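Local coordinates for protein putative silent information regulator 2,Putative silent information regulator 2 (Leishmania infantum, PDB 5OL0) that probably removes acetyl groups from lysines of target proteins in an NAD-dependent reaction, as a zinc-binding class I sirtuin thought to regulate gene expression, at residues 43-51 and 97-108; 89-98 and 166-176. One frame throughout, in Å; residues are numbered along the deposited sequence.

Contact 1: 43-51 and 97-108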
loop_
_atom_site.group_PDB
_atom_site.type_symbol
_atom_site.label_atom_id
_atom_site.label_comp_id
_atom_site.label_asym_id
_atom_site.label_seq_id
_atom_site.Cartn_x
_atom_site.Cartn_y
_atom_site.Cartn_z
ATOM N N GLY A 43 3.762 -4.474 4.626
ATOM C CA GLY A 43 4.287 -4.340 6.002
ATOM C C GLY A 43 3.416 -3.541 6.965
ATOM O O GLY A 43 3.402 -3.871 8.132
ATOM N N ALA A 44 2.670 -2.540 6.465
ATOM C CA ALA A 44 1.768 -1.676 7.236
ATOM C C ALA A 44 0.540 -2.366 7.766
ATOM O O ALA A 44 -0.111 -1.881 8.684
ATOM C CB ALA A 44 1.311 -0.508 6.354
ATOM N N SER A 45 0.161 -3.464 7.133
ATOM C CA SER A 45 -1.097 -4.100 7.489
ATOM C C SER A 45 -0.976 -5.468 8.191
ATOM O O SER A 45 -2.006 -6.008 8.638
ATOM C CB SER A 45 -1.929 -4.222 6.246
ATOM O OG SER A 45 -2.217 -2.911 5.815
ATOM N N VAL A 46 0.251 -5.974 8.334
ATOM C CA VAL A 46 0.530 -7.155 9.190
ATOM C C VAL A 46 -0.127 -7.047 10.539
ATOM O O VAL A 46 -0.829 -7.973 10.978
ATOM C CB VAL A 46 2.055 -7.314 9.434
ATOM C CG1 VAL A 46 2.386 -8.485 10.400
ATOM C CG2 VAL A 46 2.751 -7.496 8.113
ATOM N N ALA A 47 0.046 -5.907 11.205
ATOM C CA ALA A 47 -0.572 -5.712 12.514
ATOM C C ALA A 47 -2.127 -5.772 12.464
ATOM O O ALA A 47 -2.745 -5.978 13.454
ATOM C CB ALA A 47 -0.110 -4.413 13.174
ATOM N N ALA A 48 -2.759 -5.664 11.319
ATOM C CA ALA A 48 -4.188 -5.848 11.276
ATOM C C ALA A 48 -4.602 -7.318 11.266
ATOM O O ALA A 48 -5.792 -7.604 11.400
ATOM C CB ALA A 48 -4.797 -5.134 10.109
ATOM N N GLY A 49 -3.644 -8.219 11.073
ATOM C CA GLY A 49 -3.923 -9.669 11.027
ATOM C C GLY A 49 -4.057 -10.123 9.618
ATOM O O GLY A 49 -4.640 -11.131 9.380
ATOM N N ILE A 50 -3.522 -9.414 8.642
ATOM C CA ILE A 50 -3.713 -9.871 7.259
ATOM C C ILE A 50 -2.839 -11.116 7.031
ATOM O O ILE A 50 -1.697 -11.090 7.427
ATOM C CB ILE A 50 -3.513 -8.714 6.305
ATOM C CG1 ILE A 50 -4.691 -7.750 6.593
ATOM C CG2 ILE A 50 -3.493 -9.180 4.842
ATOM C CD1 ILE A 50 -4.771 -6.563 5.693
ATOM N N PRO A 51 -3.434 -12.238 6.525
ATOM C CA PRO A 51 -2.689 -13.472 6.164
ATOM C C PRO A 51 -1.546 -13.221 5.165
ATOM O O PRO A 51 -1.822 -12.833 4.014
ATOM C CB PRO A 51 -3.774 -14.373 5.495
ATOM C CG PRO A 51 -5.090 -13.878 5.996
ATOM C CD PRO A 51 -4.902 -12.414 6.308
ATOM N N LEU A 97 -10.489 -9.936 2.467
ATOM C CA LEU A 97 -10.175 -8.536 2.213
ATOM C C LEU A 97 -11.398 -7.677 1.935
ATOM O O LEU A 97 -11.248 -6.508 1.623
ATOM C CB LEU A 97 -9.190 -8.423 1.032
ATOM C CG LEU A 97 -7.832 -9.021 1.420
ATOM C CD1 LEU A 97 -6.886 -9.065 0.227
ATOM C CD2 LEU A 97 -7.197 -8.273 2.543
ATOM N N TRP A 98 -12.591 -8.269 2.028
ATOM C CA TRP A 98 -13.863 -7.563 1.798
ATOM C C TRP A 98 -13.920 -6.479 2.835
ATOM O O TRP A 98 -13.588 -6.751 3.989
ATOM C CB TRP A 98 -15.079 -8.517 2.010
ATOM C CG TRP A 98 -14.886 -9.803 1.317
ATOM C CD1 TRP A 98 -14.531 -10.985 1.903
ATOM C CD2 TRP A 98 -14.895 -10.045 -0.109
ATOM N NE1 TRP A 98 -14.421 -11.943 0.968
ATOM C CE2 TRP A 98 -14.566 -11.401 -0.284
ATOM C CE3 TRP A 98 -15.176 -9.255 -1.233
ATOM C CZ2 TRP A 98 -14.534 -12.024 -1.550
ATOM C CZ3 TRP A 98 -15.141 -9.853 -2.502
ATOM C CH2 TRP A 98 -14.809 -11.232 -2.648
ATOM N N PRO A 99 -14.306 -5.242 2.446
ATOM C CA PRO A 99 -14.300 -4.168 3.469
ATOM C C PRO A 99 -15.226 -4.458 4.639
ATOM O O PRO A 99 -16.329 -5.003 4.463
ATOM C CB PRO A 99 -14.792 -2.912 2.696
ATOM C CG PRO A 99 -15.386 -3.427 1.431
ATOM C CD PRO A 99 -14.626 -4.690 1.111
ATOM N N GLY A 100 -14.730 -4.145 5.822
ATOM C CA GLY A 100 -15.482 -4.239 7.030
ATOM C C GLY A 100 -14.992 -5.365 7.919
ATOM O O GLY A 100 -15.509 -5.485 9.044
ATOM N N HIS A 101 -14.087 -6.218 7.439
ATOM C CA HIS A 101 -13.452 -7.229 8.351
ATOM C C HIS A 101 -12.196 -6.722 9.100
ATOM O O HIS A 101 -12.201 -6.529 10.311
ATOM C CB HIS A 101 -13.132 -8.524 7.601
ATOM C CG HIS A 101 -12.436 -9.541 8.438
ATOM N ND1 HIS A 101 -13.035 -10.160 9.515
ATOM C CD2 HIS A 101 -11.166 -10.015 8.394
ATOM C CE1 HIS A 101 -12.177 -11.003 10.076
ATOM N NE2 HIS A 101 -11.033 -10.919 9.421
ATOM N N PHE A 102 -11.114 -6.491 8.386
ATOM C CA PHE A 102 -9.941 -5.968 9.047
ATOM C C PHE A 102 -10.163 -4.492 9.451
ATOM O O PHE A 102 -10.979 -3.747 8.870
ATOM C CB PHE A 102 -8.708 -6.114 8.124
ATOM C CG PHE A 102 -8.336 -7.527 7.845
ATOM C CD1 PHE A 102 -7.939 -8.352 8.875
ATOM C CD2 PHE A 102 -8.414 -8.036 6.594
ATOM C CE1 PHE A 102 -7.572 -9.635 8.642
ATOM C CE2 PHE A 102 -8.104 -9.358 6.355
ATOM C CZ PHE A 102 -7.652 -10.147 7.366
ATOM N N GLN A 103 -9.419 -4.078 10.449
ATOM C CA GLN A 103 -9.490 -2.706 10.916
ATOM C C GLN A 103 -8.146 -1.969 10.735
ATOM O O GLN A 103 -7.106 -2.576 10.786
ATOM C CB GLN A 103 -9.776 -2.728 12.409
ATOM C CG GLN A 103 -11.040 -3.450 12.861
ATOM C CD GLN A 103 -11.095 -3.452 14.388
ATOM O OE1 GLN A 103 -11.852 -2.698 14.969
ATOM N NE2 GLN A 103 -10.226 -4.242 15.045
ATOM N N PRO A 104 -8.184 -0.654 10.645
ATOM C CA PRO A 104 -6.944 0.084 10.454
ATOM C C PRO A 104 -5.986 -0.025 11.591
ATOM O O PRO A 104 -6.395 -0.127 12.720
ATOM C CB PRO A 104 -7.388 1.541 10.323
ATOM C CG PRO A 104 -8.845 1.517 10.121
ATOM C CD PRO A 104 -9.383 0.200 10.539
ATOM N N THR A 105 -4.710 0.047 11.250
ATOM C CA THR A 105 -3.593 0.024 12.177
ATOM C C THR A 105 -3.192 1.456 12.593
ATOM O O THR A 105 -3.727 2.448 12.087
ATOM C CB THR A 105 -2.358 -0.695 11.605
ATOM O OG1 THR A 105 -1.687 0.138 10.646
ATOM C CG2 THR A 105 -2.689 -2.087 11.015
ATOM N N ALA A 106 -2.246 1.536 13.517
ATOM C CA ALA A 106 -1.633 2.790 13.912
ATOM C C ALA A 106 -1.052 3.555 12.703
ATOM O O ALA A 106 -1.264 4.752 12.568
ATOM C CB ALA A 106 -0.560 2.521 14.960
ATOM N N VAL A 107 -0.402 2.864 11.773
ATOM C CA VAL A 107 0.083 3.541 10.556
ATOM C C VAL A 107 -1.093 4.224 9.817
ATOM O O VAL A 107 -0.993 5.373 9.389
ATOM C CB VAL A 107 0.772 2.515 9.620
ATOM C CG1 VAL A 107 0.940 3.064 8.215
ATOM C CG2 VAL A 107 2.132 2.077 10.174
ATOM N N HIS A 108 -2.165 3.477 9.603
ATOM C CA HIS A 108 -3.309 3.987 8.865
ATOM C C HIS A 108 -3.979 5.248 9.505
ATOM O O HIS A 108 -4.356 6.276 8.820
ATOM C CB HIS A 108 -4.331 2.862 8.623
ATOM C CG HIS A 108 -3.793 1.673 7.873
ATOM N ND1 HIS A 108 -3.664 1.656 6.500
ATOM C CD2 HIS A 108 -3.371 0.460 8.295
ATOM C CE1 HIS A 108 -3.175 0.489 6.121
ATOM N NE2 HIS A 108 -3.000 -0.258 7.184
HETATM O O HOH W 1 -8.042 -6.111 11.944
#
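His108 hydrogen-bonds Ser45 in the loop that follows strand 36-40, the first strand of the sirtuin Rossmann-fold sheet. The loop runs on to helix 59-67. Its partner here is the chain leading into helix 106-116.

The direct polar contacts lie at the start of helix 106-116. His108 NE2 donates to Ser45 OG over 3.1 Å, with the oxygen 6° out of the imidazole plane. The same Ser45 OG is hydrogen-bonded to Asp129, a likely NAD-binding residue. Ser45 is thus a probable second-shell residue for that site, and His108 backs it. Thr105 is the N-cap of helix 106-116. Thr105 OG1 takes a weak bond from Val107 N and lies 3.2 Å from Ala44 O. Val107 N also bonds Gln287 OE1.

The apolar contacts begin beside this cap. Thr105 CG2 packs 3.8 Å from Ala48 CB, and Ala44 CB rests on Val107 CG1. Further on, Phe102 packs against residues 48-51. Ile50 CG1 sits over the ring centre, 3.6 Å from the centroid of the Phe102 ring, in a CH-pi contact. The other face is covered by His101 CD2, so the ring is held between the two. Pro51 CD approaches Phe102 CZ to 3.7 Å.

One water completes the join. The water donates to Ala48 O at 2.8 Å and accepts from Gln103 N at 2.9 Å.

Contact 2: 89-98 and 166-176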
loop_
_atom_site.group_PDB
_atom_site.type_symbol
_atom_site.label_atom_id
_atom_site.label_comp_id
_atom_site.label_asym_id
_atom_site.label_seq_id
_atom_site.Cartn_x
_atom_site.Cartn_y
_atom_site.Cartn_z
ATOM N N TYR A 89 -9.888 -17.293 -7.120
ATOM C CA TYR A 89 -11.095 -17.287 -6.306
ATOM C C TYR A 89 -10.900 -18.039 -5.012
ATOM O O TYR A 89 -11.487 -17.681 -3.996
ATOM C CB TYR A 89 -12.291 -17.845 -7.068
ATOM C CG TYR A 89 -13.049 -16.741 -7.724
ATOM C CD1 TYR A 89 -12.497 -16.025 -8.788
ATOM C CD2 TYR A 89 -14.283 -16.362 -7.254
ATOM C CE1 TYR A 89 -13.185 -14.982 -9.382
ATOM C CE2 TYR A 89 -14.979 -15.331 -7.844
ATOM C CZ TYR A 89 -14.438 -14.644 -8.908
ATOM O OH TYR A 89 -15.152 -13.603 -9.445
ATOM N N SER A 90 -10.086 -19.099 -5.061
ATOM C CA SER A 90 -9.738 -19.850 -3.882
ATOM C C SER A 90 -8.906 -19.031 -2.921
ATOM O O SER A 90 -9.117 -19.081 -1.714
ATOM C CB SER A 90 -9.042 -21.134 -4.279
ATOM O OG SER A 90 -8.693 -21.859 -3.142
ATOM N N ILE A 91 -7.978 -18.239 -3.437
ATOM C CA ILE A 91 -7.240 -17.307 -2.591
ATOM C C ILE A 91 -8.130 -16.176 -2.068
ATOM O O ILE A 91 -8.017 -15.820 -0.880
ATOM C CB ILE A 91 -6.001 -16.779 -3.330
ATOM C CG1 ILE A 91 -4.919 -17.852 -3.273
ATOM C CG2 ILE A 91 -5.461 -15.468 -2.781
ATOM C CD1 ILE A 91 -4.969 -18.787 -4.454
ATOM N N ALA A 92 -9.058 -15.677 -2.893
ATOM C CA ALA A 92 -9.894 -14.569 -2.471
ATOM C C ALA A 92 -10.762 -14.950 -1.265
ATOM O O ALA A 92 -10.985 -14.158 -0.373
ATOM C CB ALA A 92 -10.744 -14.097 -3.618
ATOM N N ARG A 93 -11.266 -16.173 -1.267
ATOM C CA ARG A 93 -12.066 -16.699 -0.186
ATOM C C ARG A 93 -11.343 -16.732 1.171
ATOM O O ARG A 93 -11.991 -16.644 2.218
ATOM C CB ARG A 93 -12.431 -18.168 -0.487
ATOM C CG ARG A 93 -13.740 -18.393 -1.147
ATOM C CD ARG A 93 -14.131 -19.875 -1.094
ATOM N NE ARG A 93 -13.353 -20.697 -2.024
ATOM C CZ ARG A 93 -13.467 -20.678 -3.370
ATOM N NH1 ARG A 93 -14.312 -19.856 -4.008
ATOM N NH2 ARG A 93 -12.693 -21.470 -4.111
ATOM N N GLU A 94 -10.028 -16.938 1.146
ATOM C CA GLU A 94 -9.212 -17.021 2.351
ATOM C C GLU A 94 -8.620 -15.721 2.891
ATOM O O GLU A 94 -8.375 -15.617 4.074
ATOM C CB GLU A 94 -8.119 -18.082 2.138
ATOM C CG GLU A 94 -8.746 -19.445 1.865
ATOM C CD GLU A 94 -7.757 -20.572 1.984
ATOM O OE1 GLU A 94 -6.766 -20.584 1.209
ATOM O OE2 GLU A 94 -7.980 -21.445 2.859
ATOM N N LEU A 95 -8.424 -14.722 2.046
ATOM C CA LEU A 95 -7.777 -13.491 2.479
ATOM C C LEU A 95 -8.664 -12.575 3.271
ATOM O O LEU A 95 -8.141 -11.771 4.010
ATOM C CB LEU A 95 -7.228 -12.744 1.300
ATOM C CG LEU A 95 -5.957 -13.352 0.700
ATOM C CD1 LEU A 95 -5.840 -12.857 -0.724
ATOM C CD2 LEU A 95 -4.716 -12.976 1.481
ATOM N N ASN A 96 -9.990 -12.657 3.069
ATOM C CA ASN A 96 -10.966 -11.880 3.851
ATOM C C ASN A 96 -10.811 -10.372 3.684
ATOM O O ASN A 96 -10.936 -9.636 4.628
ATOM C CB ASN A 96 -10.888 -12.291 5.352
ATOM C CG ASN A 96 -11.875 -13.364 5.684
ATOM O OD1 ASN A 96 -13.006 -13.335 5.198
ATOM N ND2 ASN A 96 -11.454 -14.331 6.501
ATOM N N LEU A 97 -10.489 -9.936 2.467
ATOM C CA LEU A 97 -10.175 -8.536 2.213
ATOM C C LEU A 97 -11.398 -7.677 1.935
ATOM O O LEU A 97 -11.248 -6.508 1.623
ATOM C CB LEU A 97 -9.190 -8.423 1.032
ATOM C CG LEU A 97 -7.832 -9.021 1.420
ATOM C CD1 LEU A 97 -6.886 -9.065 0.227
ATOM C CD2 LEU A 97 -7.197 -8.273 2.543
ATOM N N TRP A 98 -12.591 -8.269 2.028
ATOM C CA TRP A 98 -13.863 -7.563 1.798
ATOM C C TRP A 98 -13.920 -6.479 2.835
ATOM O O TRP A 98 -13.588 -6.751 3.989
ATOM C CB TRP A 98 -15.079 -8.517 2.010
ATOM C CG TRP A 98 -14.886 -9.803 1.317
ATOM C CD1 TRP A 98 -14.531 -10.985 1.903
ATOM C CD2 TRP A 98 -14.895 -10.045 -0.109
ATOM N NE1 TRP A 98 -14.421 -11.943 0.968
ATOM C CE2 TRP A 98 -14.566 -11.401 -0.284
ATOM C CE3 TRP A 98 -15.176 -9.255 -1.233
ATOM C CZ2 TRP A 98 -14.534 -12.024 -1.550
ATOM C CZ3 TRP A 98 -15.141 -9.853 -2.502
ATOM C CH2 TRP A 98 -14.809 -11.232 -2.648
ATOM N N ASN A 166 -20.635 -10.643 -6.086
ATOM C CA ASN A 166 -19.319 -11.241 -6.257
ATOM C C ASN A 166 -18.823 -11.891 -4.961
ATOM O O ASN A 166 -18.250 -12.940 -4.990
ATOM C CB ASN A 166 -18.313 -10.208 -6.783
ATOM C CG ASN A 166 -16.949 -10.807 -7.070
ATOM O OD1 ASN A 166 -16.798 -11.900 -7.679
ATOM N ND2 ASN A 166 -15.954 -10.127 -6.613
ATOM N N TYR A 167 -19.079 -11.252 -3.840
ATOM C CA TYR A 167 -18.753 -11.751 -2.516
ATOM C C TYR A 167 -19.510 -13.062 -2.227
ATOM O O TYR A 167 -18.918 -14.041 -1.822
ATOM C CB TYR A 167 -19.086 -10.671 -1.456
ATOM C CG TYR A 167 -19.169 -11.238 -0.038
ATOM C CD1 TYR A 167 -18.028 -11.442 0.714
ATOM C CD2 TYR A 167 -20.379 -11.628 0.488
ATOM C CE1 TYR A 167 -18.096 -12.020 1.972
ATOM C CE2 TYR A 167 -20.464 -12.199 1.743
ATOM C CZ TYR A 167 -19.325 -12.374 2.492
ATOM O OH TYR A 167 -19.434 -12.973 3.735
ATOM N N LEU A 168 -20.807 -13.064 -2.480
ATOM C CA LEU A 168 -21.629 -14.226 -2.173
ATOM C C LEU A 168 -21.234 -15.412 -3.063
ATOM O O LEU A 168 -21.104 -16.552 -2.582
ATOM C CB LEU A 168 -23.112 -13.892 -2.357
ATOM C CG LEU A 168 -23.675 -13.002 -1.245
ATOM C CD1 LEU A 168 -25.105 -12.665 -1.517
ATOM C CD2 LEU A 168 -23.535 -13.690 0.094
ATOM N N GLU A 169 -20.990 -15.128 -4.335
ATOM C CA GLU A 169 -20.529 -16.171 -5.258
ATOM C C GLU A 169 -19.153 -16.717 -4.884
ATOM O O GLU A 169 -18.963 -17.932 -4.720
ATOM C CB GLU A 169 -20.596 -15.676 -6.687
ATOM C CG GLU A 169 -22.006 -15.751 -7.231
ATOM C CD GLU A 169 -22.166 -15.094 -8.586
ATOM O OE1 GLU A 169 -21.197 -14.562 -9.168
ATOM O OE2 GLU A 169 -23.293 -15.086 -9.067
ATOM N N ALA A 170 -18.208 -15.813 -4.652
ATOM C CA ALA A 170 -16.868 -16.226 -4.315
ATOM C C ALA A 170 -16.838 -17.053 -3.081
ATOM O O ALA A 170 -16.183 -18.105 -3.082
ATOM C CB ALA A 170 -15.886 -15.060 -4.192
ATOM N N MET A 171 -17.522 -16.597 -2.022
ATOM C CA MET A 171 -17.437 -17.276 -0.733
ATOM C C MET A 171 -18.194 -18.599 -0.712
ATOM O O MET A 171 -18.022 -19.401 0.197
ATOM C CB MET A 171 -17.955 -16.372 0.372
ATOM C CG MET A 171 -17.141 -15.118 0.552
ATOM S SD MET A 171 -15.515 -15.431 1.180
ATOM C CE MET A 171 -15.904 -15.802 2.881
ATOM N N SER A 172 -19.039 -18.834 -1.688
ATOM C CA SER A 172 -19.722 -20.103 -1.728
ATOM C C SER A 172 -19.142 -21.018 -2.805
ATOM O O SER A 172 -19.758 -22.007 -3.168
ATOM C CB SER A 172 -21.196 -19.840 -1.989
ATOM O OG SER A 172 -21.382 -19.200 -3.214
ATOM N N GLY A 173 -17.967 -20.704 -3.337
ATOM C CA GLY A 173 -17.353 -21.548 -4.380
ATOM C C GLY A 173 -17.694 -21.296 -5.836
ATOM O O GLY A 173 -17.359 -22.109 -6.667
ATOM N N THR A 174 -18.330 -20.182 -6.170
ATOM C CA THR A 174 -18.688 -19.851 -7.559
ATOM C C THR A 174 -17.846 -18.693 -8.153
ATOM O O THR A 174 -17.806 -17.597 -7.590
ATOM C CB THR A 174 -20.122 -19.475 -7.610
ATOM O OG1 THR A 174 -20.879 -20.619 -7.236
ATOM C CG2 THR A 174 -20.555 -19.022 -9.020
ATOM N N VAL A 175 -17.189 -18.952 -9.292
ATOM C CA VAL A 175 -16.550 -17.902 -10.106
ATOM C C VAL A 175 -17.582 -17.023 -10.799
ATOM O O VAL A 175 -18.269 -17.496 -11.674
ATOM C CB VAL A 175 -15.611 -18.512 -11.197
ATOM C CG1 VAL A 175 -15.078 -17.455 -12.140
ATOM C CG2 VAL A 175 -14.437 -19.234 -10.584
ATOM N N SER A 176 -17.619 -15.731 -10.484
ATOM C CA SER A 176 -18.570 -14.800 -11.087
ATOM C C SER A 176 -18.347 -14.540 -12.568
ATOM O O SER A 176 -17.198 -14.529 -13.058
ATOM C CB SER A 176 -18.515 -13.463 -10.364
ATOM O OG SER A 176 -18.850 -13.610 -8.985
#
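Trp98 and Tyr167 form an edge-to-face pair. The CD1 edge of Tyr167 points at the face of the indole, with the planes at 86° and the five-membered ring centroid of Trp98 4.7 Å from that of Tyr167. The phenol reaches this place because its CG is anti to the backbone N. Tyr167 CA lies over the six-membered ring of the same indole.

Met171 comes at Trp98 obliquely, and the two side chains run past each other in opposite directions. The thioether folds back at chi2 and chi3, which brings Met171 SD to 3.7 Å from Trp98 NE1. This is a Met-aromatic contact with a weak N-H to sulfur bond.

Tyr89 stands at the other end of the interface. Val175 CA lies over one face of its ring, and Ala170 CB packs 3.7 Å from Tyr89 CD2. Tyr89 OH lies 3.0 Å from Asn166 OD1, with ring and amide planes steeply inclined. Tyr89 OH also takes a weak bond from Ser176 N and is hydrogen-bonded to Val185 O. Asn166 ND2 is buried without a partner.

Arg93 lays its guanidinium over Tyr89 O. Arg93 NH1 donates to Ala170 O at 2.7 Å, nearly straight at 161° and in both the guanidinium and the carbonyl plane. Ala170 O also accepts from Gly173 N, so Arg93 grips the Schellman motif that ends helix 163-171. The helical segments 89-95 and 166-171 cross at -105°, within the helical and zinc-binding small domain of the sirtuin fold.

How the contacts relate
From the N terminus, the chain leaves strand 36-40 and enters the first segment of contact 1. It then passes through helices 59-67 and 78-83 to helix 85-95, where contact 2 begins. Contact 1 closes its loop of 45 intervening residues when the chain returns at 97-108. Contact 2 closes later, after strands 120-125 and 142-144 and the antiparallel strands 151-154 and 160-161, at 166-176. The two loops cross rather than nest. They also touch directly: Phe102 CE2 of contact 1 lies 3.3 Å from Asn96 O of contact 2. Contact 1 belongs to the Rossmann-fold side and contact 2 to the zinc-binding side; the shared residues Leu97 and Trp98 join them.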